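Local coordinates for putative YfrE protein (Vibrio parahaemolyticus RIMD 2210633, PDB 3BEE) that is of unknown function but, as a TPR-repeat protein of the CcmH/CycH family, probably takes part in cytochrome c-type biogenesis through protein-protein contacts, at residues Q8-A13 and E43-L48; N51-S56 and I63-L68. All coordinates share one frame; numbering follows the deposited sequence. Where two conformers were deposited one is given.

Contact 1 of 2, residues Q8-A13 and E43-L48; sequences QLAAKA and EAALSL
In this TPR-type helical array, the methyl of A10 on helix 6-18 rests against A44 and A45 of helix 43-55, whose small side chains allow a close approach. The two helices are not sequence neighbours, since helix 26-38 comes between them in the chain. Their segments run roughly parallel, with N-to-C directions 32° apart and axes 8.4 Å apart at closest approach. The methyl of A10 points at the second helix and fits between two consecutive residues: A10 CB lies 3.7 Å from A44 CB and 3.9 Å from A45 CB. A10 CB also reaches A45 N at 3.7 Å, in keeping with the close backbones, whose A10 and A45 CA atoms are 5.0 Å apart. One turn further on, a larger side chain reaches across. The first torsion of L48 turns CG away from its own backbone N (chi1 -173°) and sends the CD2 branch to the A13 backbone, 3.8 Å from A13 C and 4.1 Å from A13 CB. No hydrogen bond crosses between the segments; the join is apolar and mostly buried. Helix 26-38 packs on A13 through L31 and L32, N42 borders A10, and L48 continues onto T14, Y17 and Y18 of helix 6-18.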
# COMPACT_ATOMS: atom_id res chain seq x y z
N GLN A 8 1.60 8.13 9.55
CA GLN A 8 2.85 8.89 9.54
C GLN A 8 4.09 8.04 9.18
O GLN A 8 4.97 8.49 8.46
CB GLN A 8 3.03 9.66 10.85
CG GLN A 8 2.07 10.85 10.94
CD GLN A 8 2.02 11.53 12.29
OE1 GLN A 8 2.44 10.98 13.32
NE2 GLN A 8 1.48 12.76 12.31
N LEU A 9 4.15 6.81 9.70
CA LEU A 9 5.18 5.85 9.33
C LEU A 9 5.10 5.50 7.82
O LEU A 9 6.12 5.48 7.13
CB LEU A 9 5.07 4.60 10.22
CG LEU A 9 5.39 4.79 11.73
CD1 LEU A 9 5.13 3.49 12.49
CD2 LEU A 9 6.81 5.23 11.96
N ALA A 10 3.89 5.28 7.32
CA ALA A 10 3.67 4.94 5.92
C ALA A 10 3.97 6.12 5.04
O ALA A 10 4.44 5.94 3.92
CB ALA A 10 2.27 4.49 5.70
N ALA A 11 3.71 7.34 5.53
CA ALA A 11 4.04 8.54 4.76
C ALA A 11 5.57 8.69 4.61
O ALA A 11 6.05 9.07 3.54
CB ALA A 11 3.42 9.80 5.41
N LYS A 12 6.34 8.42 5.66
CA LYS A 12 7.79 8.48 5.46
C LYS A 12 8.20 7.41 4.48
O LYS A 12 9.00 7.67 3.58
CB LYS A 12 8.59 8.36 6.76
CG LYS A 12 10.08 8.72 6.52
CD LYS A 12 10.91 8.75 7.80
CE LYS A 12 12.36 9.00 7.44
NZ LYS A 12 13.20 9.28 8.61
N ALA A 13 7.65 6.20 4.64
CA ALA A 13 7.99 5.14 3.69
C ALA A 13 7.73 5.59 2.26
O ALA A 13 8.53 5.31 1.37
CB ALA A 13 7.22 3.87 3.99
N GLU A 43 -4.32 2.24 5.16
CA GLU A 43 -4.55 2.53 3.77
C GLU A 43 -3.29 3.01 3.10
O GLU A 43 -2.95 2.51 2.05
CB GLU A 43 -5.65 3.58 3.61
CG GLU A 43 -6.10 3.77 2.13
CD GLU A 43 -7.48 4.49 2.01
OE1 GLU A 43 -8.02 4.93 3.07
OE2 GLU A 43 -7.99 4.60 0.87
N ALA A 44 -2.61 3.98 3.69
CA ALA A 44 -1.35 4.49 3.13
C ALA A 44 -0.31 3.38 2.89
O ALA A 44 0.34 3.35 1.85
CB ALA A 44 -0.79 5.59 3.99
N ALA A 45 -0.17 2.47 3.85
CA ALA A 45 0.83 1.41 3.82
C ALA A 45 0.50 0.33 2.77
O ALA A 45 1.33 0.00 1.93
CB ALA A 45 0.99 0.79 5.20
N LEU A 46 -0.72 -0.21 2.83
CA LEU A 46 -1.12 -1.25 1.90
C LEU A 46 -1.18 -0.70 0.49
O LEU A 46 -0.90 -1.41 -0.49
CB LEU A 46 -2.49 -1.83 2.30
CG LEU A 46 -2.49 -2.71 3.55
CD1 LEU A 46 -3.91 -3.25 3.83
CD2 LEU A 46 -1.51 -3.86 3.40
N SER A 47 -1.54 0.56 0.38
CA SER A 47 -1.60 1.20 -0.90
C SER A 47 -0.20 1.35 -1.54
O SER A 47 -0.04 1.07 -2.73
CB SER A 47 -2.36 2.53 -0.77
OG SER A 47 -2.08 3.31 -1.88
N LEU A 48 0.80 1.72 -0.75
CA LEU A 48 2.18 1.74 -1.28
C LEU A 48 2.63 0.35 -1.75
O LEU A 48 3.24 0.21 -2.82
CB LEU A 48 3.19 2.30 -0.25
CG LEU A 48 4.63 2.52 -0.75
CD1 LEU A 48 4.66 3.52 -1.90
CD2 LEU A 48 5.63 2.99 0.35

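Contact 2 of 2, residues N51-S56 and I63-L68; sequences NDHFIS and IDTWVL. With EDO (1,2-ethanediol), chain D.
W66 presents the benzo edge of its indole to N51 and F54, showing how one large aromatic residue can bridge the two antiparallel helices of a TPR-like helical hairpin. The short segments of helix 43-55 and helix 59-70 run at 158° to each other, with axes 9.6 Å apart. F54 CD1 lies near the indole plane at the rim, 3.8 Å from W66 CH2. A trans first torsion (chi1 -175°) swings the phenyl ring of F54 out to this edge. N51 OD1 also comes to the indole edge, 3.6 Å from W66 CZ2, and the amide plane stands 66° from the ring plane. Elsewhere in the same interface, T65 OG1 approaches the imidazole edge of H53, 3.5 Å from H53 CD2, as a packing contact.

Polar partners form the next layer. A water donates to N51 OD1 and accepts from W66 NE1 at 2.9 Å, tying the amide to the indole where no direct hydrogen bond spans the segments. The same N51 oxygen accepts from O1 of an ethanediol, probably a crystallisation additive, at 2.7 Å, while ethanediol O2 sits over one face of the F54 ring toward its rim. H53 ND1 is hydrogen-bonded to R58 NE, and T65 OG1 to E61 O. Beyond them, F59 meets F54 edge-to-face, and helix 79-92 packs on W66 through I82, S85 and I86. Where helix 43-55 ends, S56 OG donates to D52 O at 2.7 Å, and S56 N reaches that carbonyl oxygen from the opposite face of its plane.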
# COMPACT_ATOMS: atom_id res chain seq x y z
N ASN A 51 0.83 -0.57 -4.98
CA ASN A 51 1.32 0.26 -6.06
C ASN A 51 2.67 -0.22 -6.48
O ASN A 51 2.94 -0.29 -7.65
CB ASN A 51 1.42 1.75 -5.63
CG ASN A 51 0.06 2.41 -5.54
OD1 ASN A 51 -0.94 1.85 -5.98
ND2 ASN A 51 0.01 3.64 -4.99
N ASP A 52 3.53 -0.55 -5.51
CA ASP A 52 4.85 -1.09 -5.84
C ASP A 52 4.79 -2.40 -6.65
O ASP A 52 5.53 -2.57 -7.62
CB ASP A 52 5.68 -1.31 -4.56
CG ASP A 52 7.03 -1.97 -4.86
OD1 ASP A 52 7.83 -1.35 -5.58
OD2 ASP A 52 7.29 -3.11 -4.39
N HIS A 53 3.93 -3.33 -6.23
CA HIS A 53 3.64 -4.52 -7.05
C HIS A 53 3.21 -4.11 -8.47
O HIS A 53 3.76 -4.59 -9.46
CB HIS A 53 2.53 -5.34 -6.37
CG HIS A 53 2.98 -6.11 -5.17
ND1 HIS A 53 4.14 -6.87 -5.17
CD2 HIS A 53 2.43 -6.27 -3.95
CE1 HIS A 53 4.27 -7.47 -3.99
NE2 HIS A 53 3.25 -7.11 -3.23
N PHE A 54 2.26 -3.19 -8.58
CA PHE A 54 1.71 -2.82 -9.88
C PHE A 54 2.81 -2.28 -10.82
O PHE A 54 2.92 -2.72 -11.97
CB PHE A 54 0.60 -1.78 -9.69
CG PHE A 54 -0.12 -1.41 -10.96
CD1 PHE A 54 -1.28 -2.08 -11.34
CD2 PHE A 54 0.36 -0.38 -11.78
CE1 PHE A 54 -1.97 -1.75 -12.54
CE2 PHE A 54 -0.33 -0.02 -12.99
CZ PHE A 54 -1.49 -0.71 -13.34
N ILE A 55 3.57 -1.31 -10.32
CA ILE A 55 4.71 -0.69 -10.99
C ILE A 55 5.71 -1.76 -11.46
O ILE A 55 6.35 -1.63 -12.52
CB ILE A 55 5.43 0.27 -9.95
CG1 ILE A 55 4.60 1.54 -9.73
CG2 ILE A 55 6.88 0.61 -10.36
CD1 ILE A 55 5.15 2.41 -8.55
N SER A 56 5.84 -2.81 -10.64
CA SER A 56 6.77 -3.88 -10.90
C SER A 56 6.14 -4.96 -11.81
O SER A 56 6.77 -5.97 -12.05
CB SER A 56 7.21 -4.50 -9.56
OG SER A 56 7.79 -3.49 -8.74
N ILE A 63 -3.28 -6.98 -6.86
CA ILE A 63 -4.69 -7.27 -6.62
C ILE A 63 -4.90 -7.85 -5.23
O ILE A 63 -5.79 -7.41 -4.49
CB ILE A 63 -5.31 -8.18 -7.71
CG1 ILE A 63 -5.28 -7.47 -9.07
CG2 ILE A 63 -6.77 -8.57 -7.37
CD1 ILE A 63 -5.58 -8.38 -10.25
N ASP A 64 -4.07 -8.82 -4.86
CA ASP A 64 -4.16 -9.49 -3.56
C ASP A 64 -4.06 -8.47 -2.42
O ASP A 64 -4.74 -8.61 -1.42
CB ASP A 64 -3.03 -10.51 -3.40
CG ASP A 64 -3.19 -11.72 -4.32
OD1 ASP A 64 -4.28 -11.91 -4.87
OD2 ASP A 64 -2.21 -12.46 -4.50
N THR A 65 -3.20 -7.48 -2.60
CA THR A 65 -2.98 -6.44 -1.58
C THR A 65 -4.20 -5.51 -1.51
O THR A 65 -4.64 -5.14 -0.43
CB THR A 65 -1.69 -5.62 -1.86
OG1 THR A 65 -0.61 -6.51 -2.14
CG2 THR A 65 -1.33 -4.75 -0.66
N TRP A 66 -4.73 -5.15 -2.67
CA TRP A 66 -5.93 -4.30 -2.73
C TRP A 66 -7.16 -5.02 -2.18
O TRP A 66 -7.98 -4.41 -1.50
CB TRP A 66 -6.19 -3.80 -4.16
CG TRP A 66 -5.30 -2.66 -4.58
CD1 TRP A 66 -4.96 -1.53 -3.83
CD2 TRP A 66 -4.64 -2.51 -5.86
NE1 TRP A 66 -4.12 -0.71 -4.57
CE2 TRP A 66 -3.91 -1.28 -5.81
CE3 TRP A 66 -4.60 -3.28 -7.03
CZ2 TRP A 66 -3.14 -0.81 -6.91
CZ3 TRP A 66 -3.84 -2.83 -8.11
CH2 TRP A 66 -3.10 -1.60 -8.04
N VAL A 67 -7.28 -6.32 -2.45
CA VAL A 67 -8.42 -7.09 -1.98
C VAL A 67 -8.36 -7.20 -0.45
O VAL A 67 -9.38 -7.12 0.23
CB VAL A 67 -8.51 -8.47 -2.67
CG1 VAL A 67 -9.62 -9.35 -2.03
CG2 VAL A 67 -8.78 -8.32 -4.17
N LEU A 68 -7.15 -7.36 0.08
CA LEU A 68 -6.89 -7.34 1.51
C LEU A 68 -7.25 -5.98 2.13
O LEU A 68 -7.93 -5.91 3.14
CB LEU A 68 -5.42 -7.73 1.81
CG LEU A 68 -5.01 -7.83 3.29
CD1 LEU A 68 -5.68 -9.01 4.02
CD2 LEU A 68 -3.50 -7.93 3.44
C1 EDO D . -1.83 2.42 -9.72
O1 EDO D . -0.97 2.00 -8.63
C2 EDO D . -3.16 1.67 -9.69
O2 EDO D . -3.68 1.60 -11.02
O HOH W 1 -3.45 2.10 -4.26

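Helix 43-55 serves both contacts in succession, its first half packing on helix 6-18 in contact 1 and its second half on helix 59-70 in contact 2. Their centres lie 13 Å apart, and contact 1 is complete along the chain before contact 2 begins. They also touch, L46 O lying 3.4 Å from T65 CG2, so the two interfaces are continuous through the shared helix. In this TPR-type array helix 43-55 thus packs against both a sequence-adjacent helix, antiparallel to it, and a remote one, near-parallel. The chain is the C-terminal portion of a longer protein and carries CcmH-like TPR sequence; the inferred role belongs to the whole protein.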